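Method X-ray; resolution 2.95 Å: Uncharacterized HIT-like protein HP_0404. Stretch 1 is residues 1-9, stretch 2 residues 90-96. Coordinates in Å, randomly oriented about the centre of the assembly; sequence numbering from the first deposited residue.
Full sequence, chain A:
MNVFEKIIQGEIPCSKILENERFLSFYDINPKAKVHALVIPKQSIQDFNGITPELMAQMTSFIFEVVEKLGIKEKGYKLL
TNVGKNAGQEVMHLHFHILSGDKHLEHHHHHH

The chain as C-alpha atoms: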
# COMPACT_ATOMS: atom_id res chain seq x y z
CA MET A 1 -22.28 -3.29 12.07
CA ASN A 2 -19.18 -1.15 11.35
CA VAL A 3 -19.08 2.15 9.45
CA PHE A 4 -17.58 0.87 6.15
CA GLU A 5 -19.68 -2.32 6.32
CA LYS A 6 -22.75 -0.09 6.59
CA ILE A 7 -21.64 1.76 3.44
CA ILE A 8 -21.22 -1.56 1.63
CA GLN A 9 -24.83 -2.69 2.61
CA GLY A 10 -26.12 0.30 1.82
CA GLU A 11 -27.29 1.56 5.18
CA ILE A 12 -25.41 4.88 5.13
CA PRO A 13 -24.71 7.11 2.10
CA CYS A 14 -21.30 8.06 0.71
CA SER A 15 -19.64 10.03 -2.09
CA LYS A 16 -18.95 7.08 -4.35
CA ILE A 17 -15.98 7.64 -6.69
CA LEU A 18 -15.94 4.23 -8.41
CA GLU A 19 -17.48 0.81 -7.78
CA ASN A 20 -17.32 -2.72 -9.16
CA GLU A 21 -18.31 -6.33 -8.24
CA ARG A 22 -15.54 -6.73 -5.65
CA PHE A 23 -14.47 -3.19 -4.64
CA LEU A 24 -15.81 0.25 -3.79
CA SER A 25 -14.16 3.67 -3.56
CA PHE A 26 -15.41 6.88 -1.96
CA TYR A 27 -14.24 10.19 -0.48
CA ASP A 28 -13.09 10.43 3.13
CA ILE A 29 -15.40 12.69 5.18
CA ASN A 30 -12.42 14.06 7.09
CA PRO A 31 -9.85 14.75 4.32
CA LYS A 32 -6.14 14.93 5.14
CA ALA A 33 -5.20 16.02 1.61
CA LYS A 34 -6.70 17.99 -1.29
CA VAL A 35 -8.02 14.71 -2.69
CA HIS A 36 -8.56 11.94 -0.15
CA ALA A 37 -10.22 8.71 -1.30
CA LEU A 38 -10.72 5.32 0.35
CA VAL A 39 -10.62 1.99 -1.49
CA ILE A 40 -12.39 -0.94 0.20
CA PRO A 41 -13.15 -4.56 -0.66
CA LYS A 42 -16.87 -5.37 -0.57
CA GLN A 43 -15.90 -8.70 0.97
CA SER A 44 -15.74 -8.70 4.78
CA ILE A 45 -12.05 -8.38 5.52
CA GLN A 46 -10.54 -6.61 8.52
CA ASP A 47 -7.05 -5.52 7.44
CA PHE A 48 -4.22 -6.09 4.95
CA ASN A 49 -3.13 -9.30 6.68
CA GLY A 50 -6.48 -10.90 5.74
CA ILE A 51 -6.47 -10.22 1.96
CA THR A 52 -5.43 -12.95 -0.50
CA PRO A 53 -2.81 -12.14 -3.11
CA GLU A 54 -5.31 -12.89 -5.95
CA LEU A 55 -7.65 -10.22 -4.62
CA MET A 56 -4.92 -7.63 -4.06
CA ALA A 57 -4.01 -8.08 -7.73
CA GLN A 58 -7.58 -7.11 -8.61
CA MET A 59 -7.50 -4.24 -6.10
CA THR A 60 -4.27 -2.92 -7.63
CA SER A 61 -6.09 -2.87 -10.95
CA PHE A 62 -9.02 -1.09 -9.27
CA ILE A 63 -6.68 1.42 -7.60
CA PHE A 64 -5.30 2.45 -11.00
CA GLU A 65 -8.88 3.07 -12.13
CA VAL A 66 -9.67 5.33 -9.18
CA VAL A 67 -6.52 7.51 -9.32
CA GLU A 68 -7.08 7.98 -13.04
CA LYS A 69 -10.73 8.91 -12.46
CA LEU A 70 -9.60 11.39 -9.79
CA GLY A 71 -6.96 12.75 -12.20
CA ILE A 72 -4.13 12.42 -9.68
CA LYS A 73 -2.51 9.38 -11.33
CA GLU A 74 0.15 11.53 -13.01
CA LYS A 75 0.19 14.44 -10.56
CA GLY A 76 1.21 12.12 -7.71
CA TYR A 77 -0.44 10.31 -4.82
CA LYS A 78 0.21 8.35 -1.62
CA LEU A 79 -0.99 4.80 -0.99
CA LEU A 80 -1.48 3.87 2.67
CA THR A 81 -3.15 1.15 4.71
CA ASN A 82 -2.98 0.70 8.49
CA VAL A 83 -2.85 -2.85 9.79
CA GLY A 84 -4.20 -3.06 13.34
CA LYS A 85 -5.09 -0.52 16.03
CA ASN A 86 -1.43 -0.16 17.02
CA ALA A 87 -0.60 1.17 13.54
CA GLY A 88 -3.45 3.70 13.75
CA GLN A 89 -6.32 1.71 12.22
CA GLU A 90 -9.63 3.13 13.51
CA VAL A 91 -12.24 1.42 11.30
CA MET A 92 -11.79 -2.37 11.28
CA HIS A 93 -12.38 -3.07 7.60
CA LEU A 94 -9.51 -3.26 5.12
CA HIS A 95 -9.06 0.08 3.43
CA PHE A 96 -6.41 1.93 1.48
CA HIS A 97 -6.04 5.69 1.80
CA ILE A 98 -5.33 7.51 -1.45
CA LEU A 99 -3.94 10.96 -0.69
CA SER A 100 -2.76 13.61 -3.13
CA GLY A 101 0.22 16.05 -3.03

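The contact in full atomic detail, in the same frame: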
# COMPACT_ATOMS: atom_id res chain seq x y z
N MET A 1 -22.41 -3.89 10.71
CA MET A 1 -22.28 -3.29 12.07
C MET A 1 -21.19 -2.20 12.27
O MET A 1 -21.14 -1.54 13.32
CB MET A 1 -22.00 -4.40 13.07
CG MET A 1 -23.19 -4.84 13.87
SD MET A 1 -22.65 -6.02 15.11
CE MET A 1 -21.74 -4.98 16.25
N ASN A 2 -20.34 -2.02 11.28
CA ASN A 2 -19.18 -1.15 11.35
C ASN A 2 -19.36 -0.13 10.24
O ASN A 2 -20.08 -0.42 9.30
CB ASN A 2 -17.97 -2.05 11.17
CG ASN A 2 -16.68 -1.33 10.85
OD1 ASN A 2 -16.46 -0.19 11.24
ND2 ASN A 2 -15.79 -2.05 10.18
N VAL A 3 -18.73 1.04 10.34
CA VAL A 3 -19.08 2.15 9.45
C VAL A 3 -18.90 1.86 7.95
O VAL A 3 -19.77 2.22 7.16
CB VAL A 3 -18.37 3.48 9.84
CG1 VAL A 3 -16.87 3.40 9.64
CG2 VAL A 3 -18.96 4.65 9.07
N PHE A 4 -17.81 1.21 7.57
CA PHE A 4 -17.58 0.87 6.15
C PHE A 4 -18.47 -0.29 5.71
O PHE A 4 -18.89 -0.33 4.55
CB PHE A 4 -16.11 0.52 5.87
CG PHE A 4 -15.16 1.69 5.98
CD1 PHE A 4 -15.60 3.01 5.86
CD2 PHE A 4 -13.80 1.46 6.17
CE1 PHE A 4 -14.70 4.07 5.97
CE2 PHE A 4 -12.91 2.52 6.27
CZ PHE A 4 -13.36 3.82 6.16
N GLU A 5 -18.76 -1.21 6.62
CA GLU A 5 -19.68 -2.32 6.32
C GLU A 5 -21.08 -1.78 6.04
O GLU A 5 -21.78 -2.29 5.16
CB GLU A 5 -19.74 -3.33 7.47
CG GLU A 5 -18.49 -4.19 7.64
CD GLU A 5 -18.57 -5.12 8.85
OE1 GLU A 5 -19.35 -4.84 9.80
OE2 GLU A 5 -17.85 -6.14 8.84
N LYS A 6 -21.47 -0.76 6.79
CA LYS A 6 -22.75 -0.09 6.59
C LYS A 6 -22.83 0.55 5.21
O LYS A 6 -23.87 0.51 4.56
CB LYS A 6 -22.97 0.98 7.67
CG LYS A 6 -23.35 0.40 9.03
CD LYS A 6 -23.47 1.47 10.10
CE LYS A 6 -23.23 0.90 11.50
NZ LYS A 6 -23.78 1.81 12.57
N ILE A 7 -21.72 1.15 4.77
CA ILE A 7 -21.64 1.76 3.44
C ILE A 7 -21.82 0.68 2.38
O ILE A 7 -22.57 0.87 1.42
CB ILE A 7 -20.31 2.51 3.23
CG1 ILE A 7 -20.23 3.70 4.19
CG2 ILE A 7 -20.17 2.98 1.79
CD1 ILE A 7 -18.96 4.51 4.08
N ILE A 8 -21.14 -0.44 2.56
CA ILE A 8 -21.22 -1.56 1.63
C ILE A 8 -22.68 -2.04 1.49
O ILE A 8 -23.08 -2.43 0.41
CB ILE A 8 -20.27 -2.72 2.06
CG1 ILE A 8 -18.80 -2.28 1.97
CG2 ILE A 8 -20.46 -3.95 1.19
CD1 ILE A 8 -17.87 -3.12 2.82
N GLN A 9 -23.44 -2.05 2.59
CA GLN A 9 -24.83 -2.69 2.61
C GLN A 9 -26.34 -2.24 2.08
O GLN A 9 -27.22 -3.12 1.97
CB GLN A 9 -24.94 -3.30 4.03
CG GLN A 9 -23.96 -4.45 4.35
CD GLN A 9 -24.33 -5.16 5.66
OE1 GLN A 9 -24.99 -4.58 6.53
NE2 GLN A 9 -23.92 -6.41 5.79
N GLU A 90 -8.48 2.72 12.69
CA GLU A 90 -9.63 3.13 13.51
C GLU A 90 -10.89 2.36 13.11
O GLU A 90 -11.63 1.90 13.98
CB GLU A 90 -9.88 4.63 13.39
CG GLU A 90 -8.74 5.51 13.84
CD GLU A 90 -8.93 6.95 13.39
OE1 GLU A 90 -10.04 7.50 13.56
OE2 GLU A 90 -7.98 7.56 12.85
N VAL A 91 -11.13 2.23 11.81
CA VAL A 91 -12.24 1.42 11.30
C VAL A 91 -11.68 0.06 10.94
O VAL A 91 -10.70 -0.04 10.19
CB VAL A 91 -12.90 2.06 10.06
CG1 VAL A 91 -14.03 1.19 9.53
CG2 VAL A 91 -13.42 3.46 10.39
N MET A 92 -12.30 -1.00 11.45
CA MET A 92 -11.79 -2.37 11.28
C MET A 92 -12.37 -3.06 10.06
O MET A 92 -13.05 -4.07 10.16
CB MET A 92 -12.05 -3.18 12.53
CG MET A 92 -11.32 -2.63 13.74
SD MET A 92 -9.53 -2.73 13.54
CE MET A 92 -9.00 -1.30 14.46
N HIS A 93 -12.10 -2.47 8.90
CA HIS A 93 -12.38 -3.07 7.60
C HIS A 93 -11.23 -2.63 6.72
O HIS A 93 -10.83 -1.47 6.77
CB HIS A 93 -13.74 -2.59 7.07
CG HIS A 93 -14.21 -3.31 5.84
ND1 HIS A 93 -15.14 -4.32 5.89
CD2 HIS A 93 -13.90 -3.14 4.53
CE1 HIS A 93 -15.37 -4.76 4.66
NE2 HIS A 93 -14.63 -4.06 3.82
N LEU A 94 -10.66 -3.56 5.96
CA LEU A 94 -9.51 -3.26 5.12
C LEU A 94 -9.81 -2.06 4.26
O LEU A 94 -10.82 -2.02 3.57
CB LEU A 94 -9.15 -4.46 4.24
CG LEU A 94 -8.13 -4.21 3.12
CD1 LEU A 94 -6.82 -3.68 3.68
CD2 LEU A 94 -7.91 -5.49 2.32
N HIS A 95 -8.93 -1.07 4.31
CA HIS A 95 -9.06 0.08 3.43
C HIS A 95 -7.72 0.73 3.14
O HIS A 95 -6.84 0.77 4.00
CB HIS A 95 -10.02 1.10 4.04
CG HIS A 95 -9.60 1.61 5.38
ND1 HIS A 95 -9.77 0.89 6.53
CD2 HIS A 95 -9.03 2.79 5.74
CE1 HIS A 95 -9.33 1.59 7.56
NE2 HIS A 95 -8.87 2.75 7.11
N PHE A 96 -7.58 1.19 1.91
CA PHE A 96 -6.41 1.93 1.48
C PHE A 96 -6.75 3.41 1.36
O PHE A 96 -7.74 3.76 0.72
CB PHE A 96 -5.90 1.41 0.14
CG PHE A 96 -5.11 0.14 0.25
CD1 PHE A 96 -5.75 -1.09 0.25
CD2 PHE A 96 -3.73 0.18 0.34
CE1 PHE A 96 -5.03 -2.26 0.34
CE2 PHE A 96 -3.00 -0.99 0.44
CZ PHE A 96 -3.64 -2.21 0.44

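This is a side-chain packing contact, mainly apolar and aromatic, in which the N-terminal helix rests on an irregular segment far along the chain without a single hydrogen bond between them. Touching residues are at least 85 positions apart in sequence. The contact buries 371 Å², both sides summed.

A helix begins at Val3. Backbone bonds such as Lys6 N to Asn2 O (2.9 Å) and Ile8 N to Phe4 O (3.0 Å) hold the turns. The second stretch is neither helix nor strand where it meets the helix. The backbones stay well apart: Val3 CA lies 7.1 Å from Val91 CA, and Phe4 CA lies 6.7 Å from His93 CA. Side chains fill that gap.

Phe4 is the centre of the contact. It is buried, and its CA-to-CB bond points toward the second stretch. Val91 CG1 sits over one face of its ring, 3.4 Å from Phe4 CD2. Val91 CG1 lies 3.8 Å from the centroid of the Phe4 ring, 29° off the ring normal, which makes a CH-pi contact. The ring edge serves a different neighbour. Phe4 CE2 comes within 3.5 Å of His95 ND1, and the edge of Phe4 meets the face of His95. The Phe4 and His95 ring centroids are 5.0 Å apart, with the planes at 75°. Such an arrangement directs ring C-H groups at the pi cloud of the imidazole.

The ND1 donor of His95 is satisfied inside the second stretch. His95 ND1 donates to His93 O at 2.6 Å, with a nearly straight angle of 177°. This bond helps fix the His95 ring against Phe4.

Val91 also reaches Val3. Val3 CG1 and Val91 CG2 are 3.5 Å apart, so the two valines extend the apolar patch beyond the ring.

His93 packs against the next part of the helix. Ile8 CD1 approaches His93 CE1 at 3.5 Å, and Glu5 CG lies 3.8 Å from His93 ND1. These are van der Waals contacts through carbon atoms of the helix side chains. His93 NE2 is hydrogen-bonded elsewhere in the structure.

Asn2 precedes the helix at the N-cap position, but its side chain makes no capping bond. Asn2 OD1 lies 3.3 Å from Val91 CG1. Asn2 ND2 is 3.4 Å from Met92 O, but the angle is too poor for a hydrogen bond. The polar amide therefore adds packing here, not a bond across the contact.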